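PDB 5C82: nourseothricin acetyltransferase from Streptomyces noursei, which probably transfers an acetyl group to the antibiotic nourseothricin as a member of the GNAT acetyltransferase family, and so confers resistance to it. Local coordinates for residues G28-D33 / P55-F60. The protein carries 1 engineered substitution. Numbering follows the deposited sequence.
Sequences GSFTTD and PLTKVF
Phe30 O receives the backbone N-H of Lys58 at 2.8 Å (O to N), and the CA of Thr57 adds a C-H...O contact to the same oxygen. Phe30 N returns a longer bond to Lys58 O. The next hydrogen-bonded pair is Thr32 with Leu56, with Thr32 N 2.8 Å from Leu56 O and Leu56 N 2.9 Å from Thr32 O. Strand 30-32 thus runs antiparallel to the end of strand 44-58.

Between these pairs lies the non-hydrogen-bonded pair Thr31 and Thr57. Their hydroxyls meet across the strands, OG1 to OG1, at 2.8 Å. Each OG1 stands beside its own backbone N (chi1 -59° and -62°), which turns the two hydroxyls to each other. The Thr31 methyl CG2 rests on Thr57 OG1 and also reaches Pro55 CB at 3.7 Å.

The other side of the sheet carries Phe30, Thr32, Leu56 and Lys58. Lys58 CB lies over one face of the Phe30 ring, 3.9 Å from its centroid, in a CH-pi contact. The lysine chain then bends away, and NZ bonds to Val59 O at 2.9 Å, from above the carbonyl plane. Phe30 CE1 lies 3.6 Å from Phe60 CZ, rim to rim, with the ring planes at 44°. Thr32 OG1 bonds to Thr34 O.

Strand 30-32 is an edge of a small three-stranded antiparallel sheet, separate from the main mixed sheet of the GNAT fold. Four backbone bonds fix its register on strand 44-58. The hydroxyl pair ties the two strands on the exposed side. The Phe30 ring, with Lys58 CB over one face, ties them on the side that meets Arg118, Asn150 and the start of helix 151-158.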
loop_
_atom_site.group_PDB
_atom_site.type_symbol
_atom_site.label_atom_id
_atom_site.label_comp_id
_atom_site.label_asym_id
_atom_site.label_seq_id
_atom_site.Cartn_x
_atom_site.Cartn_y
_atom_site.Cartn_z
ATOM N N GLY A 28 9.192 -20.496 5.333
ATOM C CA GLY A 28 8.856 -19.199 5.906
ATOM C C GLY A 28 7.820 -19.264 7.016
ATOM O O GLY A 28 7.288 -18.228 7.430
ATOM N N SER A 29 7.520 -20.478 7.517
ATOM C CA SER A 29 6.508 -20.640 8.556
ATOM C C SER A 29 7.067 -20.251 9.898
ATOM O O SER A 29 8.283 -20.199 10.061
ATOM C CB SER A 29 5.972 -22.074 8.584
ATOM O OG SER A 29 6.994 -22.952 9.022
ATOM N N PHE A 30 6.181 -19.947 10.852
ATOM C CA PHE A 30 6.563 -19.554 12.217
ATOM C C PHE A 30 5.434 -19.886 13.194
ATOM O O PHE A 30 4.268 -19.965 12.801
ATOM C CB PHE A 30 6.885 -18.038 12.280
ATOM C CG PHE A 30 5.724 -17.129 11.944
ATOM C CD1 PHE A 30 5.522 -16.688 10.642
ATOM C CD2 PHE A 30 4.872 -16.663 12.943
ATOM C CE1 PHE A 30 4.458 -15.834 10.334
ATOM C CE2 PHE A 30 3.823 -15.785 12.636
ATOM C CZ PHE A 30 3.603 -15.415 11.329
ATOM N N THR A 31 5.792 -20.024 14.465
ATOM C CA THR A 31 4.896 -20.262 15.586
ATOM C C THR A 31 5.084 -19.064 16.536
ATOM O O THR A 31 6.210 -18.608 16.755
ATOM C CB THR A 31 5.170 -21.634 16.214
ATOM O OG1 THR A 31 4.973 -22.641 15.213
ATOM C CG2 THR A 31 4.267 -21.931 17.394
ATOM N N THR A 32 3.978 -18.518 17.038
ATOM C CA THR A 32 4.042 -17.366 17.926
ATOM C C THR A 32 3.055 -17.487 19.087
ATOM O O THR A 32 1.944 -17.974 18.900
ATOM C CB THR A 32 3.895 -16.050 17.109
ATOM O OG1 THR A 32 3.995 -14.920 17.982
ATOM C CG2 THR A 32 2.605 -15.989 16.273
ATOM N N ASP A 33 3.479 -17.025 20.280
ATOM C CA ASP A 33 2.683 -17.027 21.516
ATOM C C ASP A 33 1.899 -15.711 21.646
ATOM O O ASP A 33 1.093 -15.572 22.566
ATOM C CB ASP A 33 3.609 -17.203 22.745
ATOM C CG ASP A 33 4.421 -18.486 22.780
ATOM O OD1 ASP A 33 3.813 -19.578 22.731
ATOM O OD2 ASP A 33 5.660 -18.399 22.908
ATOM N N PRO A 55 -0.477 -21.603 20.827
ATOM C CA PRO A 55 0.309 -20.729 19.931
ATOM C C PRO A 55 -0.175 -20.811 18.481
ATOM O O PRO A 55 -0.709 -21.832 18.057
ATOM C CB PRO A 55 1.749 -21.244 20.082
ATOM C CG PRO A 55 1.756 -22.005 21.384
ATOM C CD PRO A 55 0.384 -22.607 21.490
ATOM N N LEU A 56 -0.071 -19.710 17.759
ATOM C CA LEU A 56 -0.493 -19.655 16.366
ATOM C C LEU A 56 0.677 -20.103 15.486
ATOM O O LEU A 56 1.789 -19.622 15.672
ATOM C CB LEU A 56 -0.919 -18.207 16.008
ATOM C CG LEU A 56 -1.523 -17.965 14.619
ATOM C CD1 LEU A 56 -2.767 -17.102 14.721
ATOM C CD2 LEU A 56 -0.553 -17.253 13.732
ATOM N N THR A 57 0.428 -21.043 14.566
ATOM C CA THR A 57 1.413 -21.447 13.584
ATOM C C THR A 57 0.913 -20.951 12.256
ATOM O O THR A 57 -0.173 -21.324 11.835
ATOM C CB THR A 57 1.745 -22.944 13.565
ATOM O OG1 THR A 57 2.295 -23.326 14.828
ATOM C CG2 THR A 57 2.748 -23.298 12.425
ATOM N N LYS A 58 1.722 -20.104 11.599
ATOM C CA LYS A 58 1.370 -19.530 10.322
ATOM C C LYS A 58 2.200 -20.153 9.220
ATOM O O LYS A 58 3.422 -20.075 9.231
ATOM C CB LYS A 58 1.453 -17.984 10.363
ATOM C CG LYS A 58 1.173 -17.294 9.038
ATOM C CD LYS A 58 -0.300 -17.050 8.785
ATOM C CE LYS A 58 -0.585 -16.526 7.396
ATOM N NZ LYS A 58 -0.262 -17.505 6.322
ATOM N N VAL A 59 1.501 -20.764 8.265
ATOM C CA VAL A 59 2.034 -21.423 7.086
ATOM C C VAL A 59 1.537 -20.619 5.869
ATOM O O VAL A 59 0.346 -20.290 5.798
ATOM C CB VAL A 59 1.565 -22.910 7.068
ATOM C CG1 VAL A 59 1.909 -23.588 5.752
ATOM C CG2 VAL A 59 2.149 -23.684 8.252
ATOM N N PHE A 60 2.449 -20.266 4.954
ATOM C CA PHE A 60 2.121 -19.468 3.765
ATOM C C PHE A 60 2.161 -20.347 2.497
ATOM O O PHE A 60 3.172 -21.019 2.269
ATOM C CB PHE A 60 3.090 -18.273 3.599
ATOM C CG PHE A 60 3.235 -17.320 4.762
ATOM C CD1 PHE A 60 4.196 -17.538 5.745
ATOM C CD2 PHE A 60 2.463 -16.164 4.839
ATOM C CE1 PHE A 60 4.352 -16.638 6.809
ATOM C CE2 PHE A 60 2.628 -15.258 5.896
ATOM C CZ PHE A 60 3.573 -15.502 6.873
#